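Local coordinates for protein aspartokinase (Synechocystis, PDB 3L76) that probably catalyses the ATP-dependent phosphorylation of aspartate to 4-phospho-L-aspartate, and binds lysine and threonine at its ACT domains, at residues Q296-L301 and G539-A544; P433-V438 and S535-H540; A545-A550 and I566-V571. One frame throughout, in Å; residues are numbered along the deposited sequence.

Interaction 1: Q296-L301 and G539-A544; sequences QVDIDL and GHPGVA. With LYS (lysine), chain E.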
ATOM      1  N   GLN A 296     -19.395 -41.746  42.321  1.00 71.00           N
ATOM      2  CA  GLN A 296     -18.094 -41.195  41.957  1.00 61.13           C
ATOM      3  C   GLN A 296     -17.614 -41.749  40.620  1.00 71.94           C
ATOM      4  O   GLN A 296     -16.420 -42.039  40.463  1.00 63.46           O
ATOM      5  CB  GLN A 296     -17.040 -41.527  43.002  1.00 58.31           C
ATOM      6  CG  GLN A 296     -17.270 -40.961  44.362  1.00 66.52           C
ATOM      7  CD  GLN A 296     -16.316 -41.567  45.351  1.00 74.48           C
ATOM      8  OE1 GLN A 296     -15.116 -41.296  45.318  1.00 96.55           O
ATOM      9  NE2 GLN A 296     -16.834 -42.420  46.223  1.00 87.30           N
ATOM     10  N   VAL A 297     -18.538 -41.895  39.671  1.00 58.38           N
ATOM     11  CA  VAL A 297     -18.225 -42.399  38.334  1.00 35.11           C
ATOM     12  C   VAL A 297     -18.007 -41.238  37.373  1.00 55.42           C
ATOM     13  O   VAL A 297     -18.949 -40.519  37.028  1.00 54.06           O
ATOM     14  CB  VAL A 297     -19.372 -43.280  37.790  1.00 57.14           C
ATOM     15  CG1 VAL A 297     -19.210 -43.541  36.289  1.00 31.69           C
ATOM     16  CG2 VAL A 297     -19.497 -44.585  38.589  1.00 52.66           C
ATOM     17  N   ASP A 298     -16.762 -41.050  36.939  1.00 59.55           N
ATOM     18  CA  ASP A 298     -16.476 -40.009  35.962  1.00 57.07           C
ATOM     19  C   ASP A 298     -16.944 -40.413  34.567  1.00 51.01           C
ATOM     20  O   ASP A 298     -16.777 -41.563  34.147  1.00 36.24           O
ATOM     21  CB  ASP A 298     -14.993 -39.659  35.940  1.00 55.78           C
ATOM     22  CG  ASP A 298     -14.685 -38.546  34.972  1.00 57.54           C
ATOM     23  OD1 ASP A 298     -15.145 -37.408  35.202  1.00 48.43           O
ATOM     24  OD2 ASP A 298     -13.992 -38.815  33.974  1.00 48.67           O
ATOM     25  N   ILE A 299     -17.526 -39.456  33.851  1.00 40.82           N
ATOM     26  CA  ILE A 299     -18.035 -39.708  32.502  1.00 20.78           C
ATOM     27  C   ILE A 299     -17.256 -38.935  31.403  1.00 44.04           C
ATOM     28  O   ILE A 299     -16.807 -37.810  31.612  1.00 35.25           O
ATOM     29  CB  ILE A 299     -19.533 -39.346  32.417  1.00 34.44           C
ATOM     30  CG1 ILE A 299     -20.332 -40.182  33.413  1.00 30.76           C
ATOM     31  CG2 ILE A 299     -20.052 -39.501  30.984  1.00 30.26           C
ATOM     32  CD1 ILE A 299     -21.790 -40.251  33.106  1.00 50.08           C
ATOM     33  N   ASP A 300     -17.096 -39.557  30.240  1.00 26.56           N
ATOM     34  CA  ASP A 300     -16.528 -38.899  29.069  1.00 25.97           C
ATOM     35  C   ASP A 300     -17.599 -38.379  28.104  1.00 38.86           C
ATOM     36  O   ASP A 300     -18.085 -37.273  28.270  1.00 35.76           O
ATOM     37  CB  ASP A 300     -15.598 -39.841  28.308  1.00 27.81           C
ATOM     38  CG  ASP A 300     -14.961 -39.166  27.100  1.00 37.78           C
ATOM     39  OD1 ASP A 300     -14.878 -37.927  27.126  1.00 27.09           O
ATOM     40  OD2 ASP A 300     -14.567 -39.862  26.138  1.00 35.22           O
ATOM     41  N   LEU A 301     -17.943 -39.173  27.087  1.00 20.21           N
ATOM     42  CA  LEU A 301     -18.974 -38.795  26.128  1.00 30.92           C
ATOM     43  C   LEU A 301     -20.392 -38.800  26.720  1.00 42.16           C
ATOM     44  O   LEU A 301     -20.791 -39.722  27.430  1.00 35.98           O
ATOM     45  CB  LEU A 301     -18.938 -39.713  24.899  1.00 26.44           C
ATOM     46  CG  LEU A 301     -17.869 -39.505  23.827  1.00 39.82           C
ATOM     47  CD1 LEU A 301     -17.747 -40.747  22.961  1.00 29.70           C
ATOM     48  CD2 LEU A 301     -18.174 -38.269  22.968  1.00 34.83           C
ATOM     49  N   GLY A 539     -12.077 -36.090  34.500  1.00 60.23           N
ATOM     50  CA  GLY A 539     -11.855 -36.888  35.693  1.00 48.71           C
ATOM     51  C   GLY A 539     -12.494 -36.266  36.917  1.00 53.56           C
ATOM     52  O   GLY A 539     -11.948 -36.346  38.009  1.00 57.77           O
ATOM     53  N   HIS A 540     -13.655 -35.645  36.726  1.00 63.84           N
ATOM     54  CA  HIS A 540     -14.363 -34.952  37.794  1.00 56.72           C
ATOM     55  C   HIS A 540     -15.863 -35.287  37.738  1.00 60.09           C
ATOM     56  O   HIS A 540     -16.627 -34.655  37.015  1.00 57.68           O
ATOM     57  CB  HIS A 540     -14.132 -33.444  37.655  1.00 48.26           C
ATOM     58  CG  HIS A 540     -14.587 -32.642  38.833  1.00 71.37           C
ATOM     59  ND1 HIS A 540     -15.884 -32.200  38.975  1.00100.99           N
ATOM     60  CD2 HIS A 540     -13.918 -32.202  39.922  1.00 92.41           C
ATOM     61  CE1 HIS A 540     -15.997 -31.523  40.103  1.00 94.43           C
ATOM     62  NE2 HIS A 540     -14.818 -31.511  40.698  1.00 94.70           N
ATOM     63  N   PRO A 541     -16.287 -36.307  38.490  1.00 57.52           N
ATOM     64  CA  PRO A 541     -17.685 -36.739  38.389  1.00 66.43           C
ATOM     65  C   PRO A 541     -18.673 -35.662  38.830  1.00 59.43           C
ATOM     66  O   PRO A 541     -18.345 -34.832  39.675  1.00 47.18           O
ATOM     67  CB  PRO A 541     -17.749 -37.950  39.328  1.00 48.40           C
ATOM     68  CG  PRO A 541     -16.350 -38.464  39.372  1.00 51.55           C
ATOM     69  CD  PRO A 541     -15.478 -37.233  39.293  1.00 46.99           C
ATOM     70  N   GLY A 542     -19.858 -35.665  38.226  1.00 70.08           N
ATOM     71  CA  GLY A 542     -20.927 -34.774  38.630  1.00 48.31           C
ATOM     72  C   GLY A 542     -20.988 -33.403  37.980  1.00 61.29           C
ATOM     73  O   GLY A 542     -21.865 -32.616  38.344  1.00 54.16           O
ATOM     74  N   VAL A 543     -20.091 -33.097  37.037  1.00 43.05           N
ATOM     75  CA  VAL A 543     -20.164 -31.803  36.356  1.00 44.32           C
ATOM     76  C   VAL A 543     -21.370 -31.741  35.416  1.00 50.99           C
ATOM     77  O   VAL A 543     -22.201 -30.834  35.477  1.00 38.87           O
ATOM     78  CB  VAL A 543     -18.891 -31.475  35.563  1.00 55.51           C
ATOM     79  CG1 VAL A 543     -19.101 -30.219  34.741  1.00 52.01           C
ATOM     80  CG2 VAL A 543     -17.711 -31.301  36.502  1.00 56.71           C
ATOM     81  N   ALA A 544     -21.465 -32.708  34.525  1.00 38.55           N
ATOM     82  CA  ALA A 544     -22.628 -32.762  33.666  1.00 52.18           C
ATOM     83  C   ALA A 544     -23.916 -32.824  34.503  1.00 63.51           C
ATOM     84  O   ALA A 544     -24.920 -32.197  34.159  1.00 48.09           O
ATOM     85  CB  ALA A 544     -22.533 -33.943  32.732  1.00 31.88           C
TER
HETATM   86  N   LYS E 603     -16.435 -35.867  33.237  1.00 21.76           N
HETATM   87  CA  LYS E 603     -17.512 -34.972  33.640  1.00 35.84           C
HETATM   88  C   LYS E 603     -18.572 -35.751  34.430  1.00 51.63           C
HETATM   89  O   LYS E 603     -18.480 -36.979  34.585  1.00 31.17           O
HETATM   90  CB  LYS E 603     -18.129 -34.265  32.425  1.00 32.33           C
HETATM   91  CG  LYS E 603     -18.643 -35.202  31.310  1.00 25.28           C
HETATM   92  CD  LYS E 603     -19.243 -34.397  30.139  1.00 39.93           C
HETATM   93  CE  LYS E 603     -18.160 -33.776  29.260  1.00 25.09           C
HETATM   94  NZ  LYS E 603     -17.189 -34.827  28.788  1.00 35.58           N
HETATM   95  OXT LYS E 603     -19.528 -35.170  34.951  1.00 29.33           O
HETATM   96  O   HOH W   1     -20.013 -38.196  36.511  1.00 37.51           O
HETATM   97  O   HOH W   2     -13.565 -37.444  31.763  1.00 46.19           O

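Interaction 2: P433-V438 and S535-H540; sequences PAVRGV and SGMIGH. With LYS (lysine), chain E.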
ATOM      1  N   PRO A 433     -10.677 -25.638  37.990  1.00 83.24           N
ATOM      2  CA  PRO A 433     -12.123 -25.618  38.250  1.00 78.77           C
ATOM      3  C   PRO A 433     -12.901 -26.465  37.249  1.00 72.82           C
ATOM      4  O   PRO A 433     -12.443 -26.652  36.120  1.00 70.11           O
ATOM      5  CB  PRO A 433     -12.502 -24.139  38.060  1.00 73.43           C
ATOM      6  CG  PRO A 433     -11.212 -23.391  37.900  1.00 75.97           C
ATOM      7  CD  PRO A 433     -10.219 -24.376  37.387  1.00 85.35           C
ATOM      8  N   ALA A 434     -14.072 -26.950  37.652  1.00 66.79           N
ATOM      9  CA  ALA A 434     -14.894 -27.763  36.766  1.00 55.53           C
ATOM     10  C   ALA A 434     -15.377 -26.980  35.541  1.00 55.19           C
ATOM     11  O   ALA A 434     -15.291 -27.467  34.414  1.00 47.08           O
ATOM     12  CB  ALA A 434     -16.071 -28.343  37.525  1.00 63.38           C
ATOM     13  N   VAL A 435     -15.889 -25.771  35.775  1.00 42.05           N
ATOM     14  CA  VAL A 435     -16.387 -24.912  34.706  1.00 47.13           C
ATOM     15  C   VAL A 435     -15.682 -23.553  34.722  1.00 52.84           C
ATOM     16  O   VAL A 435     -15.528 -22.948  35.774  1.00 50.36           O
ATOM     17  CB  VAL A 435     -17.911 -24.708  34.835  1.00 49.62           C
ATOM     18  CG1 VAL A 435     -18.385 -23.501  34.027  1.00 38.87           C
ATOM     19  CG2 VAL A 435     -18.646 -25.977  34.417  1.00 57.71           C
ATOM     20  N   ARG A 436     -15.253 -23.073  33.558  1.00 61.43           N
ATOM     21  CA  ARG A 436     -14.589 -21.776  33.468  1.00 58.79           C
ATOM     22  C   ARG A 436     -15.498 -20.674  32.916  1.00 52.04           C
ATOM     23  O   ARG A 436     -15.441 -19.535  33.361  1.00 59.80           O
ATOM     24  CB  ARG A 436     -13.323 -21.882  32.623  1.00 68.80           C
ATOM     25  CG  ARG A 436     -12.513 -20.601  32.558  1.00 65.48           C
ATOM     26  CD  ARG A 436     -11.048 -20.893  32.800  1.00 67.64           C
ATOM     27  NE  ARG A 436     -10.666 -20.751  34.202  1.00 63.43           N
ATOM     28  CZ  ARG A 436      -9.557 -21.255  34.734  1.00 63.48           C
ATOM     29  NH1 ARG A 436      -8.715 -21.962  33.994  1.00 53.34           N
ATOM     30  NH2 ARG A 436      -9.294 -21.063  36.018  1.00 76.69           N
ATOM     31  N   GLY A 437     -16.323 -21.016  31.935  1.00 45.44           N
ATOM     32  CA  GLY A 437     -17.266 -20.069  31.371  1.00 51.11           C
ATOM     33  C   GLY A 437     -18.422 -20.768  30.686  1.00 58.67           C
ATOM     34  O   GLY A 437     -18.369 -21.967  30.438  1.00 54.81           O
ATOM     35  N   VAL A 438     -19.474 -20.022  30.377  1.00 55.90           N
ATOM     36  CA  VAL A 438     -20.655 -20.598  29.754  1.00 58.33           C
ATOM     37  C   VAL A 438     -21.099 -19.703  28.614  1.00 66.47           C
ATOM     38  O   VAL A 438     -20.782 -18.521  28.595  1.00 48.52           O
ATOM     39  CB  VAL A 438     -21.815 -20.773  30.765  1.00 52.30           C
ATOM     40  CG1 VAL A 438     -21.408 -21.722  31.872  1.00 54.53           C
ATOM     41  CG2 VAL A 438     -22.220 -19.437  31.339  1.00 31.93           C
ATOM     42  N   SER A 535     -11.729 -27.051  31.656  1.00 32.33           N
ATOM     43  CA  SER A 535     -10.696 -28.080  31.656  1.00 48.72           C
ATOM     44  C   SER A 535     -10.763 -28.944  32.912  1.00 53.74           C
ATOM     45  O   SER A 535     -10.310 -30.088  32.921  1.00 56.28           O
ATOM     46  CB  SER A 535      -9.311 -27.430  31.555  1.00 35.63           C
ATOM     47  OG  SER A 535      -9.125 -26.869  30.268  1.00 77.66           O
ATOM     48  N   GLY A 536     -11.325 -28.389  33.976  1.00 32.37           N
ATOM     49  CA  GLY A 536     -11.428 -29.106  35.225  1.00 54.80           C
ATOM     50  C   GLY A 536     -12.454 -30.226  35.246  1.00 55.14           C
ATOM     51  O   GLY A 536     -12.491 -30.999  36.196  1.00 72.86           O
ATOM     52  N   MET A 537     -13.287 -30.330  34.217  1.00 44.32           N
ATOM     53  CA  MET A 537     -14.356 -31.321  34.250  1.00 53.79           C
ATOM     54  C   MET A 537     -13.845 -32.723  33.910  1.00 56.85           C
ATOM     55  O   MET A 537     -14.545 -33.713  34.101  1.00 65.57           O
ATOM     56  CB  MET A 537     -15.550 -30.903  33.380  1.00 33.21           C
ATOM     57  CG  MET A 537     -15.399 -31.133  31.881  1.00 30.54           C
ATOM     58  SD  MET A 537     -16.912 -30.742  30.967  1.00 47.95           S
ATOM     59  CE  MET A 537     -17.249 -29.085  31.506  1.00 34.30           C
ATOM     60  N   ILE A 538     -12.604 -32.799  33.444  1.00 44.72           N
ATOM     61  CA  ILE A 538     -11.969 -34.073  33.137  1.00 44.06           C
ATOM     62  C   ILE A 538     -11.611 -34.851  34.413  1.00 52.81           C
ATOM     63  O   ILE A 538     -10.921 -34.343  35.302  1.00 41.20           O
ATOM     64  CB  ILE A 538     -10.698 -33.858  32.306  1.00 42.77           C
ATOM     65  CG1 ILE A 538     -11.030 -33.191  30.972  1.00 61.46           C
ATOM     66  CG2 ILE A 538      -9.992 -35.165  32.059  1.00 38.01           C
ATOM     67  CD1 ILE A 538      -9.790 -32.874  30.130  1.00 34.39           C
ATOM     68  N   GLY A 539     -12.077 -36.090  34.500  1.00 60.23           N
ATOM     69  CA  GLY A 539     -11.855 -36.888  35.693  1.00 48.71           C
ATOM     70  C   GLY A 539     -12.494 -36.266  36.917  1.00 53.56           C
ATOM     71  O   GLY A 539     -11.948 -36.346  38.009  1.00 57.77           O
ATOM     72  N   HIS A 540     -13.655 -35.645  36.726  1.00 63.84           N
ATOM     73  CA  HIS A 540     -14.363 -34.952  37.794  1.00 56.72           C
ATOM     74  C   HIS A 540     -15.863 -35.287  37.738  1.00 60.09           C
ATOM     75  O   HIS A 540     -16.627 -34.655  37.015  1.00 57.68           O
ATOM     76  CB  HIS A 540     -14.132 -33.444  37.655  1.00 48.26           C
ATOM     77  CG  HIS A 540     -14.587 -32.642  38.833  1.00 71.37           C
ATOM     78  ND1 HIS A 540     -15.884 -32.200  38.975  1.00100.99           N
ATOM     79  CD2 HIS A 540     -13.918 -32.202  39.922  1.00 92.41           C
ATOM     80  CE1 HIS A 540     -15.997 -31.523  40.103  1.00 94.43           C
ATOM     81  NE2 HIS A 540     -14.818 -31.511  40.698  1.00 94.70           N
TER
HETATM   82  N   LYS E 603     -16.435 -35.867  33.237  1.00 21.76           N
HETATM   83  CA  LYS E 603     -17.512 -34.972  33.640  1.00 35.84           C
HETATM   84  C   LYS E 603     -18.572 -35.751  34.430  1.00 51.63           C
HETATM   85  O   LYS E 603     -18.480 -36.979  34.585  1.00 31.17           O
HETATM   86  CB  LYS E 603     -18.129 -34.265  32.425  1.00 32.33           C
HETATM   87  CG  LYS E 603     -18.643 -35.202  31.310  1.00 25.28           C
HETATM   88  CD  LYS E 603     -19.243 -34.397  30.139  1.00 39.93           C
HETATM   89  CE  LYS E 603     -18.160 -33.776  29.260  1.00 25.09           C
HETATM   90  NZ  LYS E 603     -17.189 -34.827  28.788  1.00 35.58           N
HETATM   91  OXT LYS E 603     -19.528 -35.170  34.951  1.00 29.33           O

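Interaction 3: A545-A550 and I566-V571; sequences AHFFAA and IKISCV. With LYS (lysine), chain E.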
ATOM      1  N   ALA A 545     -23.882 -33.569  35.606  1.00 39.61           N
ATOM      2  CA  ALA A 545     -25.076 -33.727  36.418  1.00 53.49           C
ATOM      3  C   ALA A 545     -25.527 -32.388  36.981  1.00 53.32           C
ATOM      4  O   ALA A 545     -26.715 -32.063  36.973  1.00 52.86           O
ATOM      5  CB  ALA A 545     -24.852 -34.739  37.526  1.00 43.00           C
ATOM      6  N   HIS A 546     -24.574 -31.599  37.452  1.00 48.06           N
ATOM      7  CA  HIS A 546     -24.896 -30.286  37.991  1.00 55.04           C
ATOM      8  C   HIS A 546     -25.516 -29.380  36.940  1.00 51.39           C
ATOM      9  O   HIS A 546     -26.467 -28.663  37.214  1.00 53.53           O
ATOM     10  CB  HIS A 546     -23.654 -29.626  38.567  1.00 47.79           C
ATOM     11  CG  HIS A 546     -23.960 -28.547  39.554  1.00 79.23           C
ATOM     12  ND1 HIS A 546     -24.847 -28.729  40.596  1.00 82.59           N
ATOM     13  CD2 HIS A 546     -23.508 -27.277  39.665  1.00 62.76           C
ATOM     14  CE1 HIS A 546     -24.923 -27.619  41.302  1.00 66.86           C
ATOM     15  NE2 HIS A 546     -24.120 -26.719  40.759  1.00 61.32           N
ATOM     16  N   PHE A 547     -24.952 -29.418  35.736  1.00 52.67           N
ATOM     17  CA  PHE A 547     -25.448 -28.641  34.605  1.00 58.61           C
ATOM     18  C   PHE A 547     -26.914 -29.000  34.283  1.00 69.01           C
ATOM     19  O   PHE A 547     -27.783 -28.124  34.230  1.00 57.62           O
ATOM     20  CB  PHE A 547     -24.506 -28.847  33.402  1.00 56.65           C
ATOM     21  CG  PHE A 547     -24.866 -28.044  32.180  1.00 32.19           C
ATOM     22  CD1 PHE A 547     -25.668 -26.918  32.271  1.00 32.14           C
ATOM     23  CD2 PHE A 547     -24.392 -28.421  30.933  1.00 30.66           C
ATOM     24  CE1 PHE A 547     -26.002 -26.189  31.135  1.00 40.43           C
ATOM     25  CE2 PHE A 547     -24.720 -27.695  29.788  1.00 40.93           C
ATOM     26  CZ  PHE A 547     -25.523 -26.578  29.891  1.00 44.97           C
ATOM     27  N   PHE A 548     -27.188 -30.289  34.094  1.00 54.87           N
ATOM     28  CA  PHE A 548     -28.543 -30.750  33.787  1.00 54.20           C
ATOM     29  C   PHE A 548     -29.533 -30.463  34.916  1.00 60.26           C
ATOM     30  O   PHE A 548     -30.694 -30.152  34.670  1.00 54.81           O
ATOM     31  CB  PHE A 548     -28.548 -32.246  33.481  1.00 39.75           C
ATOM     32  CG  PHE A 548     -27.569 -32.651  32.430  1.00 42.14           C
ATOM     33  CD1 PHE A 548     -27.200 -31.765  31.425  1.00 48.47           C
ATOM     34  CD2 PHE A 548     -27.013 -33.923  32.440  1.00 55.80           C
ATOM     35  CE1 PHE A 548     -26.290 -32.136  30.445  1.00 40.31           C
ATOM     36  CE2 PHE A 548     -26.105 -34.305  31.457  1.00 52.82           C
ATOM     37  CZ  PHE A 548     -25.752 -33.412  30.454  1.00 33.38           C
ATOM     38  N   ALA A 549     -29.072 -30.574  36.155  1.00 71.19           N
ATOM     39  CA  ALA A 549     -29.936 -30.301  37.292  1.00 73.19           C
ATOM     40  C   ALA A 549     -30.326 -28.834  37.301  1.00 81.17           C
ATOM     41  O   ALA A 549     -31.439 -28.476  37.674  1.00 73.83           O
ATOM     42  CB  ALA A 549     -29.251 -30.675  38.583  1.00 51.62           C
ATOM     43  N   ALA A 550     -29.399 -27.989  36.874  1.00 78.22           N
ATOM     44  CA  ALA A 550     -29.624 -26.553  36.844  1.00 60.84           C
ATOM     45  C   ALA A 550     -30.753 -26.195  35.881  1.00 69.39           C
ATOM     46  O   ALA A 550     -31.547 -25.294  36.153  1.00 72.72           O
ATOM     47  CB  ALA A 550     -28.343 -25.833  36.457  1.00 51.93           C
ATOM     48  N   ILE A 566     -14.125 -31.303  27.525  1.00 34.07           N
ATOM     49  CA  ILE A 566     -14.179 -30.085  28.337  1.00 27.00           C
ATOM     50  C   ILE A 566     -15.340 -29.153  27.993  1.00 37.95           C
ATOM     51  O   ILE A 566     -15.456 -28.067  28.554  1.00 50.00           O
ATOM     52  CB  ILE A 566     -12.826 -29.284  28.283  1.00 47.40           C
ATOM     53  CG1 ILE A 566     -12.645 -28.570  26.942  1.00 47.79           C
ATOM     54  CG2 ILE A 566     -11.632 -30.205  28.552  1.00 24.38           C
ATOM     55  CD1 ILE A 566     -11.356 -27.759  26.865  1.00 23.24           C
ATOM     56  N   LYS A 567     -16.193 -29.581  27.068  1.00 34.41           N
ATOM     57  CA  LYS A 567     -17.377 -28.804  26.691  1.00 43.49           C
ATOM     58  C   LYS A 567     -18.622 -29.671  26.726  1.00 37.24           C
ATOM     59  O   LYS A 567     -18.631 -30.760  26.158  1.00 40.61           O
ATOM     60  CB  LYS A 567     -17.236 -28.211  25.288  1.00 27.98           C
ATOM     61  CG  LYS A 567     -18.355 -27.244  24.929  1.00 38.92           C
ATOM     62  CD  LYS A 567     -18.137 -26.574  23.556  1.00 41.09           C
ATOM     63  CE  LYS A 567     -18.906 -25.248  23.449  1.00 26.59           C
ATOM     64  NZ  LYS A 567     -19.067 -24.826  22.039  1.00 51.74           N
ATOM     65  N   ILE A 568     -19.656 -29.192  27.413  1.00 29.30           N
ATOM     66  CA  ILE A 568     -20.990 -29.781  27.331  1.00 38.09           C
ATOM     67  C   ILE A 568     -21.941 -28.756  26.724  1.00 41.80           C
ATOM     68  O   ILE A 568     -22.001 -27.617  27.183  1.00 34.00           O
ATOM     69  CB  ILE A 568     -21.542 -30.243  28.701  1.00 43.07           C
ATOM     70  CG1 ILE A 568     -20.578 -31.214  29.386  1.00 43.97           C
ATOM     71  CG2 ILE A 568     -22.881 -30.929  28.515  1.00 33.02           C
ATOM     72  CD1 ILE A 568     -20.675 -31.192  30.900  1.00 35.88           C
ATOM     73  N   SER A 569     -22.644 -29.160  25.667  1.00 26.41           N
ATOM     74  CA  SER A 569     -23.707 -28.362  25.061  1.00 46.41           C
ATOM     75  C   SER A 569     -25.086 -29.036  25.215  1.00 46.06           C
ATOM     76  O   SER A 569     -25.242 -30.239  24.973  1.00 32.72           O
ATOM     77  CB  SER A 569     -23.428 -28.147  23.570  1.00 26.13           C
ATOM     78  OG  SER A 569     -22.288 -27.361  23.363  1.00 50.85           O
ATOM     79  N   CYS A 570     -26.084 -28.253  25.603  1.00 39.62           N
ATOM     80  CA  CYS A 570     -27.474 -28.718  25.594  1.00 46.30           C
ATOM     81  C   CYS A 570     -28.274 -27.889  24.621  1.00 59.81           C
ATOM     82  O   CYS A 570     -28.237 -26.657  24.676  1.00 39.31           O
ATOM     83  CB  CYS A 570     -28.118 -28.572  26.971  1.00 35.85           C
ATOM     84  SG  CYS A 570     -27.488 -29.693  28.191  1.00 37.69           S
ATOM     85  N   VAL A 571     -28.997 -28.558  23.729  1.00 37.84           N
ATOM     86  CA  VAL A 571     -29.967 -27.861  22.896  1.00 54.82           C
ATOM     87  C   VAL A 571     -31.266 -27.742  23.670  1.00 50.35           C
ATOM     88  O   VAL A 571     -31.661 -28.640  24.405  1.00 69.12           O
ATOM     89  CB  VAL A 571     -30.220 -28.553  21.558  1.00 59.25           C
ATOM     90  CG1 VAL A 571     -31.254 -27.774  20.756  1.00 46.50           C
ATOM     91  CG2 VAL A 571     -28.949 -28.638  20.792  1.00 27.97           C
TER
HETATM   92  N   LYS E 603     -16.435 -35.867  33.237  1.00 21.76           N
HETATM   93  CA  LYS E 603     -17.512 -34.972  33.640  1.00 35.84           C
HETATM   94  C   LYS E 603     -18.572 -35.751  34.430  1.00 51.63           C
HETATM   95  O   LYS E 603     -18.480 -36.979  34.585  1.00 31.17           O
HETATM   96  CB  LYS E 603     -18.129 -34.265  32.425  1.00 32.33           C
HETATM   97  CG  LYS E 603     -18.643 -35.202  31.310  1.00 25.28           C
HETATM   98  CD  LYS E 603     -19.243 -34.397  30.139  1.00 39.93           C
HETATM   99  CE  LYS E 603     -18.160 -33.776  29.260  1.00 25.09           C
HETATM  100  NZ  LYS E 603     -17.189 -34.827  28.788  1.00 35.58           N
HETATM  101  OXT LYS E 603     -19.528 -35.170  34.951  1.00 29.33           O

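Interaction 1: Q296-L301 and G539-A544
Asp-298 and Pro-541 touch side chain against side chain where two ACT domains meet around a bound lysine. The CB of Asp-298 lies 3.9 Å from the ring carbon CG of Pro-541, and the same CG rests on the backbone between Gln-296 and Asp-298. CG of Asp-298, anti to the backbone N (chi1 -178°), stands by Gly-539 and His-540, and the carboxylate meets the turn there. OD1 takes a weak, bent bond from His-540 N (2.8 Å, 118° at the hydrogen) and also accepts the ligand's alpha-amino group, which Ile-299 O accepts too, while OD2 sits 3.4 Å from Gly-539 CA and accepts a water. The ligand's carboxylate is gripped from both segments: its O by Ile-299 N at 2.8 Å, its OXT by Ala-544 N at 3.2 Å and, more weakly, by Val-543 N. A water joins Val-297 O, Gly-542 N and the ligand O. At the far end, the ligand NZ donates to Asp-300 O. With OXT at the N-terminus of helix 543-552, the helix end would probably help to stabilise its negative charge, as Asp-298 would the ammonium; filling the site is therefore likely to help hold the two domains together.

Interaction 2: P433-V438 and S535-H540
Met-537 lays its CB and CE beside the carbonyl oxygen of Ala-434, at 3.6 Å from CB to that O. It belongs to the loop of an ACT domain that links strand 520-533 to helix 543-552, and the loop here packs against the lead-in to strand 437-453. That strand opens with a classic beta bulge, Arg-436 and Gly-437 both facing Val-533. The CG of Met-537 stands between the backbone N and the carbonyl carbon (chi1 79°), and the chain, extended at chi2, bends at chi3 (54°), which places CE. This methyl comes within 4.5 Å of Val-435 CG2, a loose apolar touch, while SD turns to the bound lysine, 3.7 Å from the ligand CE. One residue thus bridges a neighbouring segment and the ligand. An alanine here would remove CG, SD and CE, and would probably leave a gap beside the ligand's aliphatic chain and weaken its hold on that flank. The backbone of Met-537 has its own part, its O accepting the ligand's alpha-amino group at 3.0 Å. Gly-536 packs on Ala-434, its C 3.8 Å from Ala-434 CA. Beyond the type II turn from Met-537 to His-540, the imidazole of His-540 comes back beside Ala-434, whose CB approaches the ring obliquely, 4.1 Å from both CE1 and ND1 of His-540.

Interaction 3: A545-A550 and I566-V571
Phe-547 and Phe-548, consecutive on helix 543-552, supply the aromatic half of a buried contact with strand 567-573 in an ACT domain, a ferredoxin-like fold in which helices pack on one face of an antiparallel sheet. Over the two segments, helix and strand run in nearly the same direction, 24° apart, their axes 10.3 Å from each other at closest approach. Ahead of the aromatic pair, Ala-545 turns from the strand and packs on helix 284-294 of another ACT domain; His-546 meets Phe-588 edge-to-face. Phe-547 then points toward the strand. Its CG is anti to the backbone N (chi1 -177°), and the ring that follows slides past Ile-568, whose CG2 lies in the ring plane at the edge, 3.8 Å from CD2 of Phe-547. Farther round the rim, CE2 of Phe-547 is 3.8 Å from Cys-570 SG, which lies obliquely to the ring. Phe-548 comes in differently. Its CG is anti to the carbonyl carbon, and the side chain crosses that of Ile-568 at about a right angle, its CE1 4.1 Å from CG2. The sulfur of Cys-570 sits near the plane of this second ring, at its edge, 3.5 Å from CE1 of Phe-548. One thiol therefore touches both rings, giving two sulfur-aromatic contacts of unlike geometry. Phe-548 also meets Phe-289 of helix 284-294, with the two ring planes at about 60°. Ile-568 faces two ways, since its CG1 lies 3.5 Å from CE of the bound lysine while CG2 is held among the aromatics. The contact is apolar and sulfur-aromatic, so packing and dispersion probably do most to hold helix against strand here, and the same isoleucine extends that packing to the ligand's aliphatic chain.

How the interactions relate
From the N terminus, 296-301 comes first, in the loop between helix 284-294 and strand 302-303, and waits 237 residues for its partner at 539-544. The loop of interaction 2 starts inside that span, at 433-438, and ends at 535-540, overlapping the end of interaction 1 at Gly-539 and His-540. Interaction 3 follows in series, joining the continuation of helix 543-552 to strand 567-573 over only 15 intervening residues. Interaction 1 thus spans two ACT domains, interaction 2 ties the lead-in to strand 437-453 to the ligand loop, and interaction 3 packs one domain internally. All three touch the same bound lysine.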